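Local structure of alkaline serine protease (Pseudoalteromonas sp., 1Y9Z) at residues A[215-220]-A[229-234]; A[16-21]-A[84-89]; A[260-265]-A[277-282]. The protein hydrolyses peptide bonds as a cold-adapted, subtilisin-like serine endopeptidase, probably through the catalytic triad of that family. One frame throughout, in Å; residues are numbered along the deposited sequence.

Contact 1: A[215-220]-A[229-234]; sequences RLADIT and NGVVPH
The methyl of Ala217 meets the chain of Val231 and Pro233 closely: CB lies 3.6 Å from Val231 CG1 and 3.6 Å from Pro233 CD, and it also touches Val231 O. A side chain of one carbon suits this buried place, where strand 214-221 comes so near the other segment. Further along the strand, Ile219 CG1 packs 3.9 Å from Val231 CG1, the two branched side chains crossing obliquely. At the other end Arg215 and Pro233 lie alongside each other, pointing opposite ways. CG of the arginine is anti to the backbone N (chi1 -167°), and the chain stays extended as far as NE. Pro233 CB stands 3.7 Å above the guanidinium, over its centre. The edge of that group is polar: NH2 donates to His234 O at 2.8 Å, within the guanidinium plane yet well above the carbonyl plane, and a water links NH1 to the same oxygen.

Strand 214-221 and the start of strand 232-240 both belong to the curled mixed sheet of the inserted barrel domain, but the segments run 122° apart. No direct backbone-to-backbone hydrogen bond joins them; side chains do, with a second water between Ala217 N and Val231 O. In the next shell, Asn250 takes a hydrogen bond from Arg215 NE and steadies the guanidinium. Val334 of strand 333-336 packs on both Ala217 and Val231, and Val336 on Ile219.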
ATOM      1  N   ARG A 215      -7.982  -4.258 -10.406  1.00 11.44           N
ATOM      2  CA  ARG A 215      -8.827  -5.398 -10.115  1.00 10.74           C
ATOM      3  C   ARG A 215      -9.449  -5.184  -8.744  1.00 10.32           C
ATOM      4  O   ARG A 215      -8.798  -4.665  -7.836  1.00 11.20           O
ATOM      5  CB  ARG A 215      -7.976  -6.664 -10.113  1.00 13.02           C
ATOM      6  CG  ARG A 215      -8.768  -7.936 -10.142  1.00 14.30           C
ATOM      7  CD  ARG A 215      -7.849  -9.125 -10.012  1.00 14.85           C
ATOM      8  NE  ARG A 215      -8.619 -10.356 -10.038  1.00 13.74           N
ATOM      9  CZ  ARG A 215      -8.252 -11.475  -9.429  1.00 14.01           C
ATOM     10  NH1 ARG A 215      -9.024 -12.549  -9.507  1.00 14.87           N
ATOM     11  NH2 ARG A 215      -7.118 -11.512  -8.739  1.00 13.98           N
ATOM     12  N   LEU A 216     -10.710  -5.571  -8.597  1.00 10.28           N
ATOM     13  CA  LEU A 216     -11.400  -5.413  -7.327  1.00 10.89           C
ATOM     14  C   LEU A 216     -12.216  -6.650  -7.003  1.00 11.79           C
ATOM     15  O   LEU A 216     -12.367  -7.542  -7.835  1.00 12.76           O
ATOM     16  CB  LEU A 216     -12.314  -4.184  -7.368  1.00 12.00           C
ATOM     17  CG  LEU A 216     -11.611  -2.831  -7.521  1.00 11.33           C
ATOM     18  CD1 LEU A 216     -12.644  -1.732  -7.730  1.00 12.72           C
ATOM     19  CD2 LEU A 216     -10.767  -2.553  -6.286  1.00 11.09           C
ATOM     20  N   ALA A 217     -12.728  -6.696  -5.780  1.00 10.89           N
ATOM     21  CA  ALA A 217     -13.543  -7.812  -5.328  1.00 11.66           C
ATOM     22  C   ALA A 217     -14.696  -7.268  -4.499  1.00 11.70           C
ATOM     23  O   ALA A 217     -14.675  -6.112  -4.069  1.00 12.70           O
ATOM     24  CB  ALA A 217     -12.701  -8.773  -4.499  1.00 12.27           C
ATOM     25  N   ASP A 218     -15.705  -8.100  -4.273  1.00 13.00           N
ATOM     26  CA  ASP A 218     -16.856  -7.678  -3.496  1.00 13.28           C
ATOM     27  C   ASP A 218     -17.581  -8.890  -2.927  1.00 13.06           C
ATOM     28  O   ASP A 218     -17.458 -10.005  -3.444  1.00 13.63           O
ATOM     29  CB  ASP A 218     -17.813  -6.873  -4.383  1.00 15.05           C
ATOM     30  CG  ASP A 218     -18.735  -5.965  -3.589  1.00 16.64           C
ATOM     31  OD1 ASP A 218     -18.691  -5.995  -2.340  1.00 16.63           O
ATOM     32  OD2 ASP A 218     -19.506  -5.211  -4.219  1.00 20.08           O
ATOM     33  N   ILE A 219     -18.310  -8.656  -1.842  1.00 13.92           N
ATOM     34  CA  ILE A 219     -19.116  -9.678  -1.182  1.00 14.76           C
ATOM     35  C   ILE A 219     -20.424  -8.971  -0.878  1.00 15.46           C
ATOM     36  O   ILE A 219     -20.427  -7.935  -0.216  1.00 15.21           O
ATOM     37  CB  ILE A 219     -18.509 -10.140   0.159  1.00 15.36           C
ATOM     38  CG1 ILE A 219     -17.164 -10.824  -0.075  1.00 15.75           C
ATOM     39  CG2 ILE A 219     -19.475 -11.101   0.854  1.00 15.62           C
ATOM     40  CD1 ILE A 219     -16.433 -11.175   1.214  1.00 15.49           C
ATOM     41  N   THR A 220     -21.528  -9.523  -1.366  1.00 16.16           N
ATOM     42  CA  THR A 220     -22.828  -8.915  -1.142  1.00 17.83           C
ATOM     43  C   THR A 220     -23.810  -9.878  -0.491  1.00 18.07           C
ATOM     44  O   THR A 220     -23.930 -11.033  -0.901  1.00 18.16           O
ATOM     45  CB  THR A 220     -23.441  -8.412  -2.466  1.00 18.80           C
ATOM     46  OG1 THR A 220     -22.553  -7.465  -3.075  1.00 20.18           O
ATOM     47  CG2 THR A 220     -24.785  -7.744  -2.213  1.00 22.26           C
ATOM     48  N   ASN A 229     -15.164  -2.949   3.962  1.00 15.59           N
ATOM     49  CA  ASN A 229     -14.530  -3.716   5.033  1.00 16.04           C
ATOM     50  C   ASN A 229     -13.169  -4.188   4.545  1.00 15.44           C
ATOM     51  O   ASN A 229     -12.269  -4.471   5.339  1.00 15.63           O
ATOM     52  CB  ASN A 229     -15.373  -4.940   5.398  1.00 17.73           C
ATOM     53  CG  ASN A 229     -16.652  -4.579   6.120  1.00 21.64           C
ATOM     54  OD1 ASN A 229     -17.519  -3.902   5.572  1.00 23.34           O
ATOM     55  ND2 ASN A 229     -16.775  -5.033   7.361  1.00 24.58           N
ATOM     56  N   GLY A 230     -13.032  -4.267   3.227  1.00 14.33           N
ATOM     57  CA  GLY A 230     -11.795  -4.725   2.630  1.00 13.55           C
ATOM     58  C   GLY A 230     -11.963  -6.133   2.097  1.00 13.27           C
ATOM     59  O   GLY A 230     -11.968  -7.095   2.860  1.00 13.58           O
ATOM     60  N   VAL A 231     -12.125  -6.252   0.784  1.00 11.95           N
ATOM     61  CA  VAL A 231     -12.280  -7.551   0.137  1.00 12.48           C
ATOM     62  C   VAL A 231     -11.222  -7.625  -0.954  1.00 12.39           C
ATOM     63  O   VAL A 231     -11.265  -6.879  -1.930  1.00 11.69           O
ATOM     64  CB  VAL A 231     -13.679  -7.709  -0.495  1.00 12.95           C
ATOM     65  CG1 VAL A 231     -13.829  -9.104  -1.082  1.00 13.60           C
ATOM     66  CG2 VAL A 231     -14.753  -7.453   0.553  1.00 14.15           C
ATOM     67  N   VAL A 232     -10.265  -8.526  -0.781  1.00 11.60           N
ATOM     68  CA  VAL A 232      -9.174  -8.657  -1.731  1.00 11.05           C
ATOM     69  C   VAL A 232      -9.329  -9.815  -2.705  1.00 11.59           C
ATOM     70  O   VAL A 232      -9.510 -10.959  -2.292  1.00 12.15           O
ATOM     71  CB  VAL A 232      -7.835  -8.830  -0.983  1.00 10.47           C
ATOM     72  CG1 VAL A 232      -6.688  -8.946  -1.971  1.00 12.40           C
ATOM     73  CG2 VAL A 232      -7.618  -7.665  -0.037  1.00 11.05           C
ATOM     74  N   PRO A 233      -9.276  -9.532  -4.017  1.00 11.14           N
ATOM     75  CA  PRO A 233      -9.408 -10.616  -4.993  1.00 11.31           C
ATOM     76  C   PRO A 233      -8.132 -11.456  -4.919  1.00 11.97           C
ATOM     77  O   PRO A 233      -7.028 -10.910  -4.920  1.00 12.05           O
ATOM     78  CB  PRO A 233      -9.557  -9.871  -6.318  1.00 11.74           C
ATOM     79  CG  PRO A 233      -8.744  -8.635  -6.101  1.00 11.18           C
ATOM     80  CD  PRO A 233      -9.104  -8.229  -4.686  1.00 11.47           C
ATOM     81  N   HIS A 234      -8.274 -12.775  -4.838  1.00 11.48           N
ATOM     82  CA  HIS A 234      -7.099 -13.635  -4.733  1.00 12.49           C
ATOM     83  C   HIS A 234      -6.088 -13.452  -5.851  1.00 12.60           C
ATOM     84  O   HIS A 234      -6.414 -13.595  -7.032  1.00 12.86           O
ATOM     85  CB  HIS A 234      -7.495 -15.113  -4.680  1.00 13.04           C
ATOM     86  CG  HIS A 234      -7.621 -15.662  -3.293  1.00 13.66           C
ATOM     87  ND1 HIS A 234      -6.882 -15.189  -2.231  1.00 15.77           N
ATOM     88  CD2 HIS A 234      -8.361 -16.686  -2.808  1.00 12.29           C
ATOM     89  CE1 HIS A 234      -7.163 -15.897  -1.152  1.00 12.72           C
ATOM     90  NE2 HIS A 234      -8.056 -16.813  -1.475  1.00 16.06           N
TER
HETATM   91  O   HOH W   1      -8.364 -15.026  -8.563  1.00 13.66           O
HETATM   92  O   HOH W   2     -12.318  -4.937  -3.389  1.00 12.00           O

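Contact 2: A[16-21]-A[84-89]; sequences LSDSQA and GVMPNQ
Asp18 and Asn88 cross with their flat ends almost perpendicular, the carboxylate and amide planes 81° apart. CG of Asp18 sits between its own backbone N and carbonyl carbon (chi1 68°), and the carboxylate reaches the chain at Met86 to Asn88. There OD2 accepts the backbone N-H of Asn88 through its syn lone pair, at 3.0 Å and an N-H...O angle of 160°. A water lies 2.8 Å from Asp18 OD2 and can donate a hydrogen bond to it, and the same oxygen rests 3.5 Å from Met86 CB. A short acidic side chain suits this place, since it offers an acceptor to a backbone N-H while its CB packs 3.9 Å from Met86 CB. An alanine here would probably leave the Asn88 N-H without its mate and the loop 84-89 less firmly held. The type I turn from Asp18 to Ala21, closed by Ala21 N to Asp18 O, turns the methyl of Ala21 toward Met86, whose SD lies 4.0 Å from Ala21 CB. Both segments are loops of the subtilisin-like alpha/beta domain, one between helix 6-10 and strand 25-30, the other between helix 65-74 and strand 92-100; Leu381 of helix 368-385 touches Asp18, and Thr380 of that helix touches Met86.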
ATOM      1  N   LEU A  16      -7.438  15.353  10.236  1.00 19.47           N
ATOM      2  CA  LEU A  16      -6.798  16.646  10.019  1.00 17.76           C
ATOM      3  C   LEU A  16      -7.324  17.231   8.713  1.00 16.22           C
ATOM      4  O   LEU A  16      -8.135  16.606   8.032  1.00 16.21           O
ATOM      5  CB  LEU A  16      -5.275  16.486   9.941  1.00 17.40           C
ATOM      6  CG  LEU A  16      -4.562  16.011  11.210  1.00 17.22           C
ATOM      7  CD1 LEU A  16      -3.064  15.929  10.946  1.00 16.94           C
ATOM      8  CD2 LEU A  16      -4.851  16.970  12.357  1.00 18.17           C
ATOM      9  N   SER A  17      -6.864  18.430   8.369  1.00 14.85           N
ATOM     10  CA  SER A  17      -7.292  19.091   7.140  1.00 14.27           C
ATOM     11  C   SER A  17      -6.093  19.561   6.330  1.00 13.23           C
ATOM     12  O   SER A  17      -5.160  20.143   6.880  1.00 13.85           O
ATOM     13  CB  SER A  17      -8.176  20.296   7.465  1.00 14.97           C
ATOM     14  OG  SER A  17      -8.396  21.081   6.306  1.00 16.34           O
ATOM     15  N   ASP A  18      -6.127  19.314   5.023  1.00 11.50           N
ATOM     16  CA  ASP A  18      -5.035  19.719   4.145  1.00 11.62           C
ATOM     17  C   ASP A  18      -5.259  21.108   3.553  1.00 11.48           C
ATOM     18  O   ASP A  18      -4.668  21.453   2.535  1.00 11.21           O
ATOM     19  CB  ASP A  18      -4.858  18.699   3.010  1.00 12.12           C
ATOM     20  CG  ASP A  18      -6.029  18.685   2.037  1.00 13.35           C
ATOM     21  OD1 ASP A  18      -6.997  19.447   2.241  1.00 12.80           O
ATOM     22  OD2 ASP A  18      -5.981  17.905   1.060  1.00 12.35           O
ATOM     23  N   SER A  19      -6.099  21.911   4.198  1.00 12.46           N
ATOM     24  CA  SER A  19      -6.402  23.248   3.693  1.00 13.66           C
ATOM     25  C   SER A  19      -5.178  24.129   3.467  1.00 13.10           C
ATOM     26  O   SER A  19      -5.206  25.014   2.615  1.00 13.90           O
ATOM     27  CB  SER A  19      -7.378  23.971   4.630  1.00 14.52           C
ATOM     28  OG  SER A  19      -6.756  24.323   5.853  1.00 19.27           O
ATOM     29  N   GLN A  20      -4.105  23.889   4.214  1.00 13.29           N
ATOM     30  CA  GLN A  20      -2.899  24.701   4.066  1.00 15.35           C
ATOM     31  C   GLN A  20      -1.774  23.990   3.319  1.00 14.64           C
ATOM     32  O   GLN A  20      -0.665  24.519   3.211  1.00 15.45           O
ATOM     33  CB  GLN A  20      -2.389  25.140   5.442  1.00 17.47           C
ATOM     34  CG  GLN A  20      -3.413  25.906   6.269  1.00 20.97           C
ATOM     35  CD  GLN A  20      -3.996  27.094   5.525  1.00 23.28           C
ATOM     36  OE1 GLN A  20      -3.269  27.987   5.087  1.00 26.37           O
ATOM     37  NE2 GLN A  20      -5.315  27.109   5.378  1.00 24.08           N
ATOM     38  N   ALA A  21      -2.060  22.803   2.790  1.00 13.51           N
ATOM     39  CA  ALA A  21      -1.049  22.027   2.075  1.00 12.65           C
ATOM     40  C   ALA A  21      -0.523  22.718   0.822  1.00 13.66           C
ATOM     41  O   ALA A  21       0.456  22.266   0.223  1.00 13.54           O
ATOM     42  CB  ALA A  21      -1.598  20.651   1.727  1.00 13.69           C
ATOM     43  N   GLY A  84      -6.853  10.011  -0.682  1.00 10.06           N
ATOM     44  CA  GLY A  84      -5.476   9.942  -0.230  1.00 10.15           C
ATOM     45  C   GLY A  84      -5.288  10.757   1.039  1.00 11.37           C
ATOM     46  O   GLY A  84      -6.248  11.317   1.575  1.00 12.64           O
ATOM     47  N   VAL A  85      -4.051  10.838   1.520  1.00 10.83           N
ATOM     48  CA  VAL A  85      -3.761  11.583   2.740  1.00 11.04           C
ATOM     49  C   VAL A  85      -4.219  13.038   2.640  1.00 10.84           C
ATOM     50  O   VAL A  85      -4.770  13.586   3.597  1.00 12.76           O
ATOM     51  CB  VAL A  85      -2.252  11.539   3.075  1.00  9.47           C
ATOM     52  CG1 VAL A  85      -1.974  12.356   4.328  1.00 10.84           C
ATOM     53  CG2 VAL A  85      -1.810  10.098   3.284  1.00 10.81           C
ATOM     54  N   MET A  86      -3.981  13.654   1.485  1.00 10.66           N
ATOM     55  CA  MET A  86      -4.378  15.043   1.219  1.00 11.47           C
ATOM     56  C   MET A  86      -5.254  14.954  -0.030  1.00 10.90           C
ATOM     57  O   MET A  86      -4.774  15.097  -1.154  1.00 12.69           O
ATOM     58  CB  MET A  86      -3.140  15.899   0.960  1.00 11.50           C
ATOM     59  CG  MET A  86      -2.162  15.897   2.135  1.00 12.52           C
ATOM     60  SD  MET A  86      -0.623  16.781   1.827  1.00 10.98           S
ATOM     61  CE  MET A  86       0.253  15.567   0.830  1.00 11.61           C
ATOM     62  N   PRO A  87      -6.564  14.735   0.163  1.00 12.32           N
ATOM     63  CA  PRO A  87      -7.545  14.593  -0.914  1.00 11.99           C
ATOM     64  C   PRO A  87      -8.328  15.807  -1.403  1.00 13.20           C
ATOM     65  O   PRO A  87      -9.145  15.672  -2.315  1.00 14.07           O
ATOM     66  CB  PRO A  87      -8.487  13.559  -0.335  1.00 12.75           C
ATOM     67  CG  PRO A  87      -8.637  14.090   1.079  1.00 12.21           C
ATOM     68  CD  PRO A  87      -7.205  14.490   1.470  1.00 11.15           C
ATOM     69  N   ASN A  88      -8.091  16.981  -0.833  1.00 12.40           N
ATOM     70  CA  ASN A  88      -8.878  18.141  -1.230  1.00 13.76           C
ATOM     71  C   ASN A  88      -8.316  19.102  -2.270  1.00 13.18           C
ATOM     72  O   ASN A  88      -8.702  20.273  -2.309  1.00 13.31           O
ATOM     73  CB  ASN A  88      -9.302  18.907   0.024  1.00 14.27           C
ATOM     74  CG  ASN A  88     -10.033  18.023   1.018  1.00 14.27           C
ATOM     75  OD1 ASN A  88      -9.492  17.662   2.063  1.00 17.03           O
ATOM     76  ND2 ASN A  88     -11.265  17.653   0.685  1.00 15.39           N
ATOM     77  N   GLN A  89      -7.413  18.614  -3.114  1.00 12.68           N
ATOM     78  CA  GLN A  89      -6.848  19.431  -4.185  1.00 12.31           C
ATOM     79  C   GLN A  89      -6.152  20.708  -3.705  1.00 13.29           C
ATOM     80  O   GLN A  89      -6.332  21.786  -4.279  1.00 14.90           O
ATOM     81  CB  GLN A  89      -7.962  19.772  -5.182  1.00 14.26           C
ATOM     82  CG  GLN A  89      -8.547  18.542  -5.867  1.00 15.78           C
ATOM     83  CD  GLN A  89      -9.890  18.804  -6.520  1.00 15.07           C
ATOM     84  OE1 GLN A  89     -10.935  18.741  -5.871  1.00 16.17           O
ATOM     85  NE2 GLN A  89      -9.867  19.103  -7.811  1.00 16.69           N
TER
HETATM   86  O   HOH W   3      -4.538  18.272  -1.261  1.00 12.16           O

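Contact 3: A[260-265]-A[277-282]; sequences CTVNGT and CLVERV
Val262 holds CG1 anti to its backbone N (chi1 178°) and CG2 beside that nitrogen, which sends CG1 toward Val282 and CG2 toward Glu280 and Val279: CG1 lies 3.9 Å from Val282 CG2, while CG2 lies 4.1 Å from Glu280 CB. Val262 and Glu280 cross at about a right angle. The glutamate runs extended beyond CG, its OE1 coming near Val262 CB, and OE2 forms a salt bridge with Arg338, which gives this partly exposed acid its charged partner. Branched valines suit the place, their methyls keeping up the packing where the two backbones draw apart.

Earlier in the two segments, Cys260 N donates to Leu278 O at 2.8 Å, and farther on a water bridges Cys260 O and Glu280 N, standing in for a direct bond. Cys260 CB also touches Cys277 SG at 4.1 Å, though each cysteine is oxidised with another partner, Cys260 with Cys269 and Cys277 with Cys298. Strands 252-263 and 275-280 are parallel neighbours, 19° apart here, and their splaying, water-bridged ends form part of the curled mixed sheet of the insert beta-barrel domain, pinned nearby by two disulfides.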
ATOM      1  N   CYS A 260     -16.543 -23.912   6.125  1.00 28.48           N
ATOM      2  CA  CYS A 260     -15.800 -25.153   6.250  1.00 30.18           C
ATOM      3  C   CYS A 260     -15.061 -25.060   7.579  1.00 30.94           C
ATOM      4  O   CYS A 260     -14.040 -24.379   7.681  1.00 30.96           O
ATOM      5  CB  CYS A 260     -14.793 -25.298   5.111  1.00 31.08           C
ATOM      6  SG  CYS A 260     -13.899 -26.882   5.144  1.00 33.35           S
ATOM      7  N   THR A 261     -15.590 -25.732   8.596  1.00 31.57           N
ATOM      8  CA  THR A 261     -14.985 -25.709   9.922  1.00 32.68           C
ATOM      9  C   THR A 261     -13.563 -26.257   9.914  1.00 32.34           C
ATOM     10  O   THR A 261     -13.286 -27.287   9.299  1.00 31.96           O
ATOM     11  CB  THR A 261     -15.826 -26.519  10.929  1.00 33.52           C
ATOM     12  OG1 THR A 261     -17.135 -25.941  11.031  1.00 34.93           O
ATOM     13  CG2 THR A 261     -15.169 -26.512  12.303  1.00 34.05           C
ATOM     14  N   VAL A 262     -12.667 -25.556  10.600  1.00 32.45           N
ATOM     15  CA  VAL A 262     -11.273 -25.968  10.684  1.00 32.90           C
ATOM     16  C   VAL A 262     -11.009 -26.625  12.033  1.00 33.16           C
ATOM     17  O   VAL A 262     -11.220 -26.018  13.084  1.00 32.75           O
ATOM     18  CB  VAL A 262     -10.323 -24.763  10.521  1.00 33.12           C
ATOM     19  CG1 VAL A 262      -8.875 -25.218  10.652  1.00 33.45           C
ATOM     20  CG2 VAL A 262     -10.551 -24.102   9.170  1.00 33.35           C
ATOM     21  N   ASN A 263     -10.558 -27.873  11.994  1.00 33.56           N
ATOM     22  CA  ASN A 263     -10.258 -28.623  13.207  1.00 34.41           C
ATOM     23  C   ASN A 263      -8.813 -29.099  13.142  1.00 34.27           C
ATOM     24  O   ASN A 263      -8.510 -30.098  12.491  1.00 34.04           O
ATOM     25  CB  ASN A 263     -11.199 -29.822  13.328  1.00 35.20           C
ATOM     26  CG  ASN A 263     -12.657 -29.414  13.408  1.00 36.45           C
ATOM     27  OD1 ASN A 263     -13.072 -28.727  14.343  1.00 36.79           O
ATOM     28  ND2 ASN A 263     -13.444 -29.833  12.424  1.00 37.32           N
ATOM     29  N   GLY A 264      -7.926 -28.376  13.817  1.00 35.07           N
ATOM     30  CA  GLY A 264      -6.522 -28.737  13.802  1.00 35.65           C
ATOM     31  C   GLY A 264      -5.916 -28.370  12.462  1.00 36.15           C
ATOM     32  O   GLY A 264      -5.608 -27.205  12.210  1.00 36.67           O
ATOM     33  N   THR A 265      -5.747 -29.366  11.598  1.00 36.03           N
ATOM     34  CA  THR A 265      -5.187 -29.146  10.271  1.00 36.33           C
ATOM     35  C   THR A 265      -6.135 -29.719   9.222  1.00 35.79           C
ATOM     36  O   THR A 265      -5.880 -29.627   8.020  1.00 35.83           O
ATOM     37  CB  THR A 265      -3.816 -29.830  10.117  1.00 36.85           C
ATOM     38  OG1 THR A 265      -3.970 -31.248  10.262  1.00 37.70           O
ATOM     39  CG2 THR A 265      -2.846 -29.320  11.173  1.00 37.81           C
ATOM     40  N   CYS A 277     -18.412 -20.756  -0.007  1.00 18.89           N
ATOM     41  CA  CYS A 277     -17.648 -21.351   1.075  1.00 19.18           C
ATOM     42  C   CYS A 277     -16.759 -20.398   1.860  1.00 19.04           C
ATOM     43  O   CYS A 277     -15.805 -19.830   1.327  1.00 19.03           O
ATOM     44  CB  CYS A 277     -16.818 -22.483   0.484  1.00 19.37           C
ATOM     45  SG  CYS A 277     -15.919 -23.596   1.605  1.00 20.05           S
ATOM     46  N   LEU A 278     -17.094 -20.233   3.136  1.00 18.85           N
ATOM     47  CA  LEU A 278     -16.335 -19.384   4.047  1.00 18.51           C
ATOM     48  C   LEU A 278     -15.350 -20.301   4.762  1.00 18.75           C
ATOM     49  O   LEU A 278     -15.726 -21.373   5.237  1.00 19.10           O
ATOM     50  CB  LEU A 278     -17.271 -18.736   5.071  1.00 18.66           C
ATOM     51  CG  LEU A 278     -16.649 -17.815   6.125  1.00 18.93           C
ATOM     52  CD1 LEU A 278     -16.109 -16.556   5.458  1.00 19.29           C
ATOM     53  CD2 LEU A 278     -17.700 -17.451   7.162  1.00 19.00           C
ATOM     54  N   VAL A 279     -14.088 -19.894   4.833  1.00 18.15           N
ATOM     55  CA  VAL A 279     -13.086 -20.719   5.493  1.00 18.50           C
ATOM     56  C   VAL A 279     -11.968 -19.900   6.123  1.00 18.73           C
ATOM     57  O   VAL A 279     -11.490 -18.920   5.546  1.00 17.95           O
ATOM     58  CB  VAL A 279     -12.465 -21.736   4.504  1.00 18.33           C
ATOM     59  CG1 VAL A 279     -11.773 -21.005   3.363  1.00 18.63           C
ATOM     60  CG2 VAL A 279     -11.488 -22.645   5.236  1.00 18.94           C
ATOM     61  N   GLU A 280     -11.563 -20.305   7.321  1.00 18.29           N
ATOM     62  CA  GLU A 280     -10.491 -19.623   8.024  1.00 18.70           C
ATOM     63  C   GLU A 280      -9.176 -20.030   7.378  1.00 17.87           C
ATOM     64  O   GLU A 280      -8.984 -21.190   7.012  1.00 18.51           O
ATOM     65  CB  GLU A 280     -10.487 -20.019   9.502  1.00 18.95           C
ATOM     66  CG  GLU A 280      -9.411 -19.328  10.326  1.00 21.45           C
ATOM     67  CD  GLU A 280      -9.369 -19.826  11.756  1.00 23.07           C
ATOM     68  OE1 GLU A 280      -9.116 -21.032  11.953  1.00 25.21           O
ATOM     69  OE2 GLU A 280      -9.591 -19.016  12.680  1.00 23.63           O
ATOM     70  N   ARG A 281      -8.276 -19.067   7.226  1.00 17.68           N
ATOM     71  CA  ARG A 281      -6.976 -19.334   6.631  1.00 16.96           C
ATOM     72  C   ARG A 281      -6.134 -20.221   7.548  1.00 18.49           C
ATOM     73  O   ARG A 281      -6.034 -19.967   8.748  1.00 18.84           O
ATOM     74  CB  ARG A 281      -6.240 -18.014   6.371  1.00 17.07           C
ATOM     75  CG  ARG A 281      -4.801 -18.181   5.904  1.00 16.49           C
ATOM     76  CD  ARG A 281      -4.149 -16.835   5.611  1.00 15.13           C
ATOM     77  NE  ARG A 281      -4.788 -16.165   4.481  1.00 14.83           N
ATOM     78  CZ  ARG A 281      -5.417 -14.995   4.551  1.00 14.30           C
ATOM     79  NH1 ARG A 281      -5.499 -14.337   5.700  1.00 13.72           N
ATOM     80  NH2 ARG A 281      -5.977 -14.486   3.463  1.00 14.07           N
ATOM     81  N   VAL A 282      -5.548 -21.269   6.977  1.00 18.52           N
ATOM     82  CA  VAL A 282      -4.693 -22.175   7.736  1.00 20.03           C
ATOM     83  C   VAL A 282      -3.258 -21.869   7.331  1.00 19.88           C
ATOM     84  O   VAL A 282      -2.867 -22.090   6.185  1.00 20.33           O
ATOM     85  CB  VAL A 282      -5.002 -23.656   7.423  1.00 19.73           C
ATOM     86  CG1 VAL A 282      -4.019 -24.559   8.160  1.00 21.21           C
ATOM     87  CG2 VAL A 282      -6.425 -23.985   7.838  1.00 20.76           C
TER
HETATM   88  O   HOH W   4     -13.387 -21.882   9.000  1.00 20.43           O

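How the contacts relate
Contacts 1 and 3 belong to one curled sheet of the inserted domain, their centres about 19 Å apart and their nearest atoms about 5 Å apart, whereas contact 2 joins two loops of the subtilisin-like domain, its centre about 42 Å from that of contact 3. Contact 1 is buried, and contacts 2 and 3 are only partly so. The chemistry follows the place. Contact 1 mixes apolar packing with an arginine gripping a carbonyl; contact 3 has a single direct backbone bond, valines and adjacent disulfides; contact 2 depends on one carboxylate capturing a loop amide. Waters bridge backbone atoms in contacts 1 and 3.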